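Local structure of CELL division protein FTSZ homolog 1 (1W5B) at residues V155-L160 with T186-P191. The protein binds GTP, probably hydrolyses it, and, like other FtsZ proteins, is thought to polymerise into the contractile Z ring that directs cell division. Numbering follows the deposited sequence.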
ATOM      1  N   VAL A 155      -0.518   4.809   6.618  1.00 24.38           N
ATOM      2  CA  VAL A 155      -0.144   3.507   6.089  1.00 20.84           C
ATOM      3  C   VAL A 155       0.842   3.620   4.937  1.00 24.72           C
ATOM      4  O   VAL A 155       0.682   4.452   4.047  1.00 27.49           O
ATOM      5  CB  VAL A 155      -1.390   2.747   5.596  1.00 27.44           C
ATOM      6  CG1 VAL A 155      -0.992   1.397   5.006  1.00 23.81           C
ATOM      7  CG2 VAL A 155      -2.374   2.560   6.750  1.00 22.97           C
ATOM      8  N   ALA A 156       1.868   2.780   4.963  1.00 21.63           N
ATOM      9  CA  ALA A 156       2.853   2.774   3.899  1.00 25.42           C
ATOM     10  C   ALA A 156       2.768   1.440   3.167  1.00 22.43           C
ATOM     11  O   ALA A 156       2.433   0.418   3.761  1.00 28.55           O
ATOM     12  CB  ALA A 156       4.266   2.975   4.470  1.00 18.67           C
ATOM     13  N   VAL A 157       3.043   1.472   1.870  1.00 16.11           N
ATOM     14  CA  VAL A 157       3.050   0.279   1.036  1.00 19.77           C
ATOM     15  C   VAL A 157       4.261   0.524   0.164  1.00 21.30           C
ATOM     16  O   VAL A 157       4.213   1.302  -0.786  1.00 19.13           O
ATOM     17  CB  VAL A 157       1.789   0.163   0.142  1.00 20.91           C
ATOM     18  CG1 VAL A 157       1.877  -1.106  -0.703  1.00 12.19           C
ATOM     19  CG2 VAL A 157       0.534   0.135   0.999  1.00 21.01           C
ATOM     20  N   VAL A 158       5.357  -0.130   0.516  1.00 21.14           N
ATOM     21  CA  VAL A 158       6.604   0.044  -0.192  1.00 19.65           C
ATOM     22  C   VAL A 158       7.184  -1.283  -0.644  1.00 24.81           C
ATOM     23  O   VAL A 158       6.767  -2.354  -0.180  1.00 18.98           O
ATOM     24  CB  VAL A 158       7.627   0.741   0.724  1.00 21.95           C
ATOM     25  CG1 VAL A 158       7.035   2.027   1.251  1.00  8.21           C
ATOM     26  CG2 VAL A 158       7.984  -0.174   1.904  1.00 13.79           C
ATOM     27  N   THR A 159       8.152  -1.198  -1.551  1.00 21.14           N
ATOM     28  CA  THR A 159       8.828  -2.380  -2.068  1.00 24.01           C
ATOM     29  C   THR A 159      10.304  -2.318  -1.716  1.00 23.96           C
ATOM     30  O   THR A 159      10.865  -1.236  -1.552  1.00 20.46           O
ATOM     31  CB  THR A 159       8.757  -2.465  -3.599  1.00 25.95           C
ATOM     32  OG1 THR A 159       9.434  -1.335  -4.159  1.00 23.54           O
ATOM     33  CG2 THR A 159       7.316  -2.500  -4.079  1.00 16.79           C
ATOM     34  N   LEU A 160      10.917  -3.492  -1.590  1.00 29.29           N
ATOM     35  CA  LEU A 160      12.344  -3.611  -1.315  1.00 24.94           C
ATOM     36  C   LEU A 160      12.908  -3.914  -2.701  1.00 25.18           C
ATOM     37  O   LEU A 160      12.225  -4.509  -3.530  1.00 22.38           O
ATOM     38  CB  LEU A 160      12.609  -4.765  -0.337  1.00 28.11           C
ATOM     39  CG  LEU A 160      12.818  -4.471   1.164  1.00 32.13           C
ATOM     40  CD1 LEU A 160      12.243  -3.127   1.580  1.00 28.75           C
ATOM     41  CD2 LEU A 160      12.191  -5.591   1.971  1.00 25.43           C
ATOM     42  N   THR A 186       0.682   1.255  10.026  1.00 26.93           N
ATOM     43  CA  THR A 186       0.823  -0.049   9.378  1.00 23.75           C
ATOM     44  C   THR A 186       1.811   0.123   8.224  1.00 23.58           C
ATOM     45  O   THR A 186       1.662   1.035   7.418  1.00 29.08           O
ATOM     46  CB  THR A 186      -0.505  -0.592   8.814  1.00 23.72           C
ATOM     47  OG1 THR A 186      -1.466  -0.700   9.869  1.00 23.03           O
ATOM     48  CG2 THR A 186      -0.290  -1.995   8.205  1.00 15.86           C
ATOM     49  N   LEU A 187       2.821  -0.741   8.162  1.00 22.42           N
ATOM     50  CA  LEU A 187       3.837  -0.688   7.112  1.00 19.01           C
ATOM     51  C   LEU A 187       3.793  -1.968   6.275  1.00 21.02           C
ATOM     52  O   LEU A 187       4.228  -3.026   6.719  1.00 15.52           O
ATOM     53  CB  LEU A 187       5.230  -0.528   7.734  1.00 15.72           C
ATOM     54  CG  LEU A 187       6.442  -0.658   6.797  1.00 23.18           C
ATOM     55  CD1 LEU A 187       6.256   0.199   5.552  1.00 19.47           C
ATOM     56  CD2 LEU A 187       7.709  -0.244   7.538  1.00 25.56           C
ATOM     57  N   VAL A 188       3.254  -1.870   5.064  1.00 16.24           N
ATOM     58  CA  VAL A 188       3.162  -3.029   4.191  1.00 14.47           C
ATOM     59  C   VAL A 188       4.418  -3.092   3.323  1.00 18.66           C
ATOM     60  O   VAL A 188       4.693  -2.171   2.560  1.00 20.30           O
ATOM     61  CB  VAL A 188       1.926  -2.937   3.287  1.00 23.39           C
ATOM     62  CG1 VAL A 188       1.770  -4.219   2.498  1.00 15.13           C
ATOM     63  CG2 VAL A 188       0.686  -2.670   4.126  1.00 21.54           C
ATOM     64  N   VAL A 189       5.177  -4.174   3.450  1.00 16.12           N
ATOM     65  CA  VAL A 189       6.410  -4.333   2.688  1.00 22.66           C
ATOM     66  C   VAL A 189       6.326  -5.458   1.661  1.00 21.91           C
ATOM     67  O   VAL A 189       6.007  -6.597   2.004  1.00 19.17           O
ATOM     68  CB  VAL A 189       7.600  -4.626   3.616  1.00 19.97           C
ATOM     69  CG1 VAL A 189       8.895  -4.536   2.830  1.00 17.81           C
ATOM     70  CG2 VAL A 189       7.622  -3.637   4.764  1.00 36.23           C
ATOM     71  N   ILE A 190       6.635  -5.125   0.409  1.00 20.92           N
ATOM     72  CA  ILE A 190       6.600  -6.074  -0.708  1.00 22.26           C
ATOM     73  C   ILE A 190       8.026  -6.297  -1.218  1.00 27.41           C
ATOM     74  O   ILE A 190       8.643  -5.383  -1.773  1.00 23.57           O
ATOM     75  CB  ILE A 190       5.752  -5.517  -1.872  1.00 20.13           C
ATOM     76  CG1 ILE A 190       4.398  -5.053  -1.347  1.00 15.79           C
ATOM     77  CG2 ILE A 190       5.572  -6.582  -2.943  1.00 23.76           C
ATOM     78  CD1 ILE A 190       3.528  -4.333  -2.384  1.00 14.43           C
ATOM     79  N   PRO A 191       8.570  -7.514  -1.031  1.00 24.47           N
ATOM     80  CA  PRO A 191       9.931  -7.880  -1.460  1.00 22.65           C
ATOM     81  C   PRO A 191       9.990  -8.163  -2.951  1.00 18.92           C
ATOM     82  O   PRO A 191       9.675  -9.277  -3.370  1.00 17.50           O
ATOM     83  CB  PRO A 191      10.238  -9.151  -0.654  1.00 24.40           C
ATOM     84  CG  PRO A 191       9.154  -9.214   0.401  1.00 32.71           C
ATOM     85  CD  PRO A 191       7.954  -8.610  -0.271  1.00 29.55           C
TER
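The backbone N-H and C=O groups of Ala-156, Val-158 and Leu-160 pair with those of Thr-186, Val-188 and Ile-190, and the side chains lie on the two faces of this parallel pair: Val-155, Val-157, Thr-159, Thr-186, Val-188 and Ile-190 on one, Ala-156, Val-158, Leu-160, Leu-187, Val-189 and Pro-191 on the other. The two strands begin and end a beta-alpha-beta unit at one edge of the Rossmann-like sheet of the GTPase domain, 186-191 being the outermost strand of this chain. The crossover helix 167-183 packs on Val-158, Leu-160, Leu-187 and Val-189; helix 207-227 and strand 249-256 line the face of Val-157, Val-188 and Ile-190, where Thr-159 brings its side chain about 5 Å from the bound GTP.

Five backbone hydrogen bonds alternate in direction, as parallel pairing requires. Val-158 N reaches Val-188 O at 3.0 Å almost head-on, with a C=O...N angle of 175°, whereas Val-188 N approaches Ala-156 O at 2.8 Å tilted 33° from the carbonyl plane.

Contacts on the helix-167-183 face are diagonal as well as direct. CD1 of Leu-187 touches Ala-156 CB at 3.6 Å and Val-158 CG2 at 4.1 Å, the two side chains of the latter pair crossing near a right angle. CG1 of Val-189, anti to its own N (chi1 -170°), meets Leu-160 CD2 at 3.6 Å.

On the opposite face Val-157 and Val-188 run side by side, CG2 to CB 4.1 Å, and Ile-190, extended at chi2, lays its CD1 4.0 Å from Val-157 CG1.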